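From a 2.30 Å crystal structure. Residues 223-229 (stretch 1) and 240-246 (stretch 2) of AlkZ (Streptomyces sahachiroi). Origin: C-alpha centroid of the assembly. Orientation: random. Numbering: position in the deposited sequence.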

ATOM      1  N   THR A 223     -14.988  -2.656  -8.170  1.00 14.92           N
ATOM      2  CA  THR A 223     -16.257  -2.246  -7.586  1.00 18.13           C
ATOM      3  C   THR A 223     -16.021  -1.262  -6.450  1.00 17.81           C
ATOM      4  O   THR A 223     -14.889  -1.081  -5.991  1.00 14.30           O
ATOM      5  CB  THR A 223     -17.049  -3.444  -7.036  1.00 17.45           C
ATOM      6  OG1 THR A 223     -16.345  -4.006  -5.920  1.00 17.71           O
ATOM      7  CG2 THR A 223     -17.244  -4.508  -8.109  1.00 19.66           C
ATOM      8  N   ILE A 224     -17.099  -0.638  -5.996  1.00 15.52           N
ATOM      9  CA  ILE A 224     -17.047   0.245  -4.842  1.00 15.53           C
ATOM     10  C   ILE A 224     -16.602  -0.527  -3.605  1.00 21.45           C
ATOM     11  O   ILE A 224     -15.803  -0.029  -2.812  1.00 19.27           O
ATOM     12  CB  ILE A 224     -18.416   0.904  -4.588  1.00 16.39           C
ATOM     13  CG1 ILE A 224     -18.707   1.909  -5.704  1.00 16.99           C
ATOM     14  CG2 ILE A 224     -18.456   1.595  -3.216  1.00 16.46           C
ATOM     15  CD1 ILE A 224     -20.090   2.509  -5.658  1.00 19.41           C
ATOM     16  N   GLU A 225     -17.119  -1.742  -3.449  1.00 23.74           N
ATOM     17  CA  GLU A 225     -16.787  -2.579  -2.300  1.00 24.98           C
ATOM     18  C   GLU A 225     -15.297  -2.892  -2.257  1.00 22.80           C
ATOM     19  O   GLU A 225     -14.662  -2.820  -1.204  1.00 20.23           O
ATOM     20  CB  GLU A 225     -17.591  -3.882  -2.337  1.00 26.19           C
ATOM     21  CG  GLU A 225     -17.263  -4.845  -1.203  1.00 32.74           C
ATOM     22  CD  GLU A 225     -18.174  -6.059  -1.175  1.00 39.50           C
ATOM     23  OE1 GLU A 225     -19.017  -6.199  -2.087  1.00 43.28           O
ATOM     24  OE2 GLU A 225     -18.045  -6.875  -0.237  1.00 45.04           O
ATOM     25  N   THR A 226     -14.751  -3.244  -3.413  1.00 14.90           N
ATOM     26  CA  THR A 226     -13.340  -3.584  -3.534  1.00 19.51           C
ATOM     27  C   THR A 226     -12.468  -2.378  -3.203  1.00 17.91           C
ATOM     28  O   THR A 226     -11.433  -2.512  -2.548  1.00 12.90           O
ATOM     29  CB  THR A 226     -13.022  -4.091  -4.950  1.00 18.29           C
ATOM     30  OG1 THR A 226     -13.718  -5.324  -5.175  1.00 17.50           O
ATOM     31  CG2 THR A 226     -11.529  -4.314  -5.137  1.00 21.47           C
ATOM     32  N   PHE A 227     -12.895  -1.200  -3.647  1.00 13.18           N
ATOM     33  CA  PHE A 227     -12.159   0.026  -3.376  1.00 12.95           C
ATOM     34  C   PHE A 227     -12.067   0.310  -1.879  1.00 12.75           C
ATOM     35  O   PHE A 227     -10.985   0.588  -1.357  1.00 13.99           O
ATOM     36  CB  PHE A 227     -12.812   1.212  -4.084  1.00 13.16           C
ATOM     37  CG  PHE A 227     -12.296   2.545  -3.623  1.00 13.05           C
ATOM     38  CD1 PHE A 227     -11.076   3.021  -4.067  1.00 12.71           C
ATOM     39  CD2 PHE A 227     -13.028   3.315  -2.735  1.00 14.83           C
ATOM     40  CE1 PHE A 227     -10.597   4.243  -3.642  1.00 12.72           C
ATOM     41  CE2 PHE A 227     -12.554   4.542  -2.307  1.00 13.48           C
ATOM     42  CZ  PHE A 227     -11.336   5.004  -2.762  1.00 13.10           C
ATOM     43  N   ASP A 228     -13.201   0.234  -1.189  1.00 13.25           N
ATOM     44  CA  ASP A 228     -13.252   0.594   0.223  1.00 13.43           C
ATOM     45  C   ASP A 228     -12.639  -0.510   1.085  1.00 13.41           C
ATOM     46  O   ASP A 228     -12.218  -0.258   2.212  1.00 13.49           O
ATOM     47  CB  ASP A 228     -14.694   0.879   0.654  1.00 14.24           C
ATOM     48  CG  ASP A 228     -14.777   1.636   1.976  1.00 14.61           C
ATOM     49  OD1 ASP A 228     -13.886   2.465   2.254  1.00 14.24           O
ATOM     50  OD2 ASP A 228     -15.742   1.410   2.733  1.00 15.40           O
ATOM     51  N   ARG A 229     -12.580  -1.728   0.553  1.00 13.75           N
ATOM     52  CA  ARG A 229     -11.873  -2.808   1.235  1.00 21.69           C
ATOM     53  C   ARG A 229     -10.377  -2.508   1.264  1.00 22.22           C
ATOM     54  O   ARG A 229      -9.722  -2.644   2.299  1.00 17.54           O
ATOM     55  CB  ARG A 229     -12.119  -4.157   0.559  1.00 16.62           C
ATOM     56  CG  ARG A 229     -11.375  -5.301   1.246  1.00 23.91           C
ATOM     57  CD  ARG A 229     -11.859  -6.661   0.802  1.00 26.96           C
ATOM     58  NE  ARG A 229     -11.436  -6.968  -0.563  1.00 28.77           N
ATOM     59  CZ  ARG A 229     -12.234  -7.424  -1.527  1.00 33.72           C
ATOM     60  NH1 ARG A 229     -13.526  -7.637  -1.302  1.00 36.79           N
ATOM     61  NH2 ARG A 229     -11.733  -7.668  -2.731  1.00 30.04           N
ATOM     62  N   LYS A 240     -22.039   7.553   1.238  1.00 24.34           N
ATOM     63  CA  LYS A 240     -20.989   8.499   0.871  1.00 24.98           C
ATOM     64  C   LYS A 240     -20.196   7.985  -0.332  1.00 23.66           C
ATOM     65  O   LYS A 240     -19.909   8.736  -1.264  1.00 22.95           O
ATOM     66  CB  LYS A 240     -20.062   8.751   2.068  1.00 24.93           C
ATOM     67  CG  LYS A 240     -18.874   9.660   1.784  1.00 34.29           C
ATOM     68  CD  LYS A 240     -19.302  11.103   1.567  1.00 41.91           C
ATOM     69  CE  LYS A 240     -19.404  11.866   2.882  1.00 43.12           C
ATOM     70  NZ  LYS A 240     -19.833  13.278   2.661  1.00 43.55           N
ATOM     71  N   LEU A 241     -19.850   6.701  -0.305  1.00 22.18           N
ATOM     72  CA  LEU A 241     -19.147   6.062  -1.416  1.00 21.19           C
ATOM     73  C   LEU A 241     -19.937   6.148  -2.717  1.00 21.29           C
ATOM     74  O   LEU A 241     -19.369   6.369  -3.788  1.00 20.89           O
ATOM     75  CB  LEU A 241     -18.870   4.597  -1.096  1.00 20.67           C
ATOM     76  CG  LEU A 241     -17.828   4.340  -0.013  1.00 20.61           C
ATOM     77  CD1 LEU A 241     -17.936   2.911   0.487  1.00 20.62           C
ATOM     78  CD2 LEU A 241     -16.438   4.622  -0.550  1.00 19.97           C
ATOM     79  N   ARG A 242     -21.247   5.957  -2.617  1.00 23.95           N
ATOM     80  CA  ARG A 242     -22.119   6.009  -3.781  1.00 29.70           C
ATOM     81  C   ARG A 242     -22.065   7.388  -4.430  1.00 28.87           C
ATOM     82  O   ARG A 242     -22.003   7.503  -5.653  1.00 24.77           O
ATOM     83  CB  ARG A 242     -23.556   5.661  -3.385  1.00 24.44           C
ATOM     84  CG  ARG A 242     -24.560   5.771  -4.522  1.00 25.85           C
ATOM     85  CD  ARG A 242     -25.976   5.507  -4.037  1.00 31.72           C
ATOM     86  NE  ARG A 242     -26.236   4.080  -3.861  1.00 34.71           N
ATOM     87  CZ  ARG A 242     -27.411   3.574  -3.499  1.00 28.55           C
ATOM     88  NH1 ARG A 242     -28.442   4.374  -3.264  1.00 31.33           N
ATOM     89  NH2 ARG A 242     -27.554   2.263  -3.370  1.00 28.16           N
ATOM     90  N   LYS A 243     -22.084   8.431  -3.606  1.00 23.66           N
ATOM     91  CA  LYS A 243     -22.023   9.798  -4.105  1.00 25.49           C
ATOM     92  C   LYS A 243     -20.668  10.091  -4.749  1.00 24.52           C
ATOM     93  O   LYS A 243     -20.602  10.710  -5.810  1.00 24.37           O
ATOM     94  CB  LYS A 243     -22.287  10.796  -2.976  1.00 25.44           C
ATOM     95  CG  LYS A 243     -22.595  12.204  -3.466  1.00 34.11           C
ATOM     96  CD  LYS A 243     -21.669  13.245  -2.848  1.00 39.94           C
ATOM     97  CE  LYS A 243     -21.882  13.387  -1.347  1.00 42.46           C
ATOM     98  NZ  LYS A 243     -20.947  14.382  -0.751  1.00 44.50           N
ATOM     99  N   TRP A 244     -19.594   9.647  -4.103  1.00 22.94           N
ATOM    100  CA  TRP A 244     -18.245   9.867  -4.618  1.00 22.45           C
ATOM    101  C   TRP A 244     -18.090   9.322  -6.031  1.00 21.96           C
ATOM    102  O   TRP A 244     -17.616  10.022  -6.925  1.00 22.37           O
ATOM    103  CB  TRP A 244     -17.208   9.216  -3.705  1.00 21.64           C
ATOM    104  CG  TRP A 244     -16.981   9.941  -2.420  1.00 22.33           C
ATOM    105  CD1 TRP A 244     -17.421  11.191  -2.089  1.00 23.53           C
ATOM    106  CD2 TRP A 244     -16.256   9.458  -1.285  1.00 22.08           C
ATOM    107  NE1 TRP A 244     -17.010  11.515  -0.819  1.00 24.68           N
ATOM    108  CE2 TRP A 244     -16.294  10.466  -0.304  1.00 23.16           C
ATOM    109  CE3 TRP A 244     -15.576   8.268  -1.006  1.00 21.25           C
ATOM    110  CZ2 TRP A 244     -15.680  10.321   0.938  1.00 23.45           C
ATOM    111  CZ3 TRP A 244     -14.967   8.127   0.229  1.00 21.58           C
ATOM    112  CH2 TRP A 244     -15.024   9.147   1.186  1.00 22.68           C
ATOM    113  N   PHE A 245     -18.486   8.069  -6.225  1.00 21.26           N
ATOM    114  CA  PHE A 245     -18.398   7.436  -7.531  1.00 20.90           C
ATOM    115  C   PHE A 245     -19.408   8.034  -8.505  1.00 22.02           C
ATOM    116  O   PHE A 245     -19.108   8.219  -9.683  1.00 22.25           O
ATOM    117  CB  PHE A 245     -18.608   5.927  -7.408  1.00 20.13           C
ATOM    118  CG  PHE A 245     -17.376   5.183  -6.979  1.00 19.11           C
ATOM    119  CD1 PHE A 245     -16.905   5.288  -5.682  1.00 19.00           C
ATOM    120  CD2 PHE A 245     -16.688   4.382  -7.873  1.00 18.45           C
ATOM    121  CE1 PHE A 245     -15.770   4.609  -5.287  1.00 18.32           C
ATOM    122  CE2 PHE A 245     -15.551   3.697  -7.481  1.00 17.69           C
ATOM    123  CZ  PHE A 245     -15.091   3.815  -6.188  1.00 17.66           C
ATOM    124  N   GLY A 246     -20.597   8.348  -8.003  1.00 22.89           N
ATOM    125  CA  GLY A 246     -21.660   8.873  -8.837  1.00 24.22           C
ATOM    126  C   GLY A 246     -21.353  10.250  -9.389  1.00 25.27           C
ATOM    127  O   GLY A 246     -21.648  10.539 -10.546  1.00 26.19           O
TER

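The most distinctive feature of this contact is the way an isoleucine sits on an aromatic ring: Ile224 CG1 lies 3.7 Å from the centroid of the Phe245 ring and only 8° off the ring normal, an almost ideally centred CH-pi arrangement. The same phenylalanine presents its edge to the face of Phe227, the two ring centroids 5.6 Å apart and the planes at 73°. One ring thus uses two different surfaces, a face for an aliphatic chain and an edge for a second aromatic, and the pair illustrates a general principle: helices that cross steeply can be joined by a few well-shaped apolar side chains, without a hydrogen bond between them.

The helices here, 224-229 and 240-246, run at 110° to each other, and their axes come no closer than 11.0 Å. At that spacing the side chains must bridge the gap. The contact buries 333 Å² in all, both sides summed. Leu241 and Phe245 lie one helical turn apart, linked by the backbone hydrogen bond from Phe245 N to Leu241 O (3.1 Å), so both direct their CA-to-CB bonds toward the first stretch. Phe227 does the same from the other helix.

Ile224 reaches both members of that turn although its CA-to-CB bond points sideways. Its beta-branch explains how: Ile224 CG2 packs against Leu241 CB at 3.7 Å, while Ile224 CG1 covers the Phe245 ring. With chi1 at -70° and chi2 at 173°, the chain carries Ile224 CD1 to 4.5 Å from Arg242 CA. Arg242 itself directs its CA-to-CB bond away, as befits a charged residue at the exposed margin.

Leucine suits its position because its branched end offers apolar surface to the first helix. Leu241 CD2 approaches the edge of the Phe227 ring, 4.3 Å from Phe227 CD2, and Leu241 CD1 lies 3.5 Å from Asp228 OD2. The latter is a van der Waals contact beside a buried carboxylate, whose oxygens are hydrogen-bonded elsewhere in the structure. Phe227 CD2 also lies 4.0 Å from Phe245 CE1, bringing the two buried rings and the leucine together in one apolar cluster.

Polar residues stay largely outside this cluster. Thr223 occupies the N-cap position, its CA-to-CB bond directed away from the second stretch, and the CA-to-CB bond of the exposed Glu225 likewise points away. Ile224, Phe227, Leu241 and Phe245 therefore supply the apolar surface, with Asp228 the polar exception, its oxygens satisfied elsewhere.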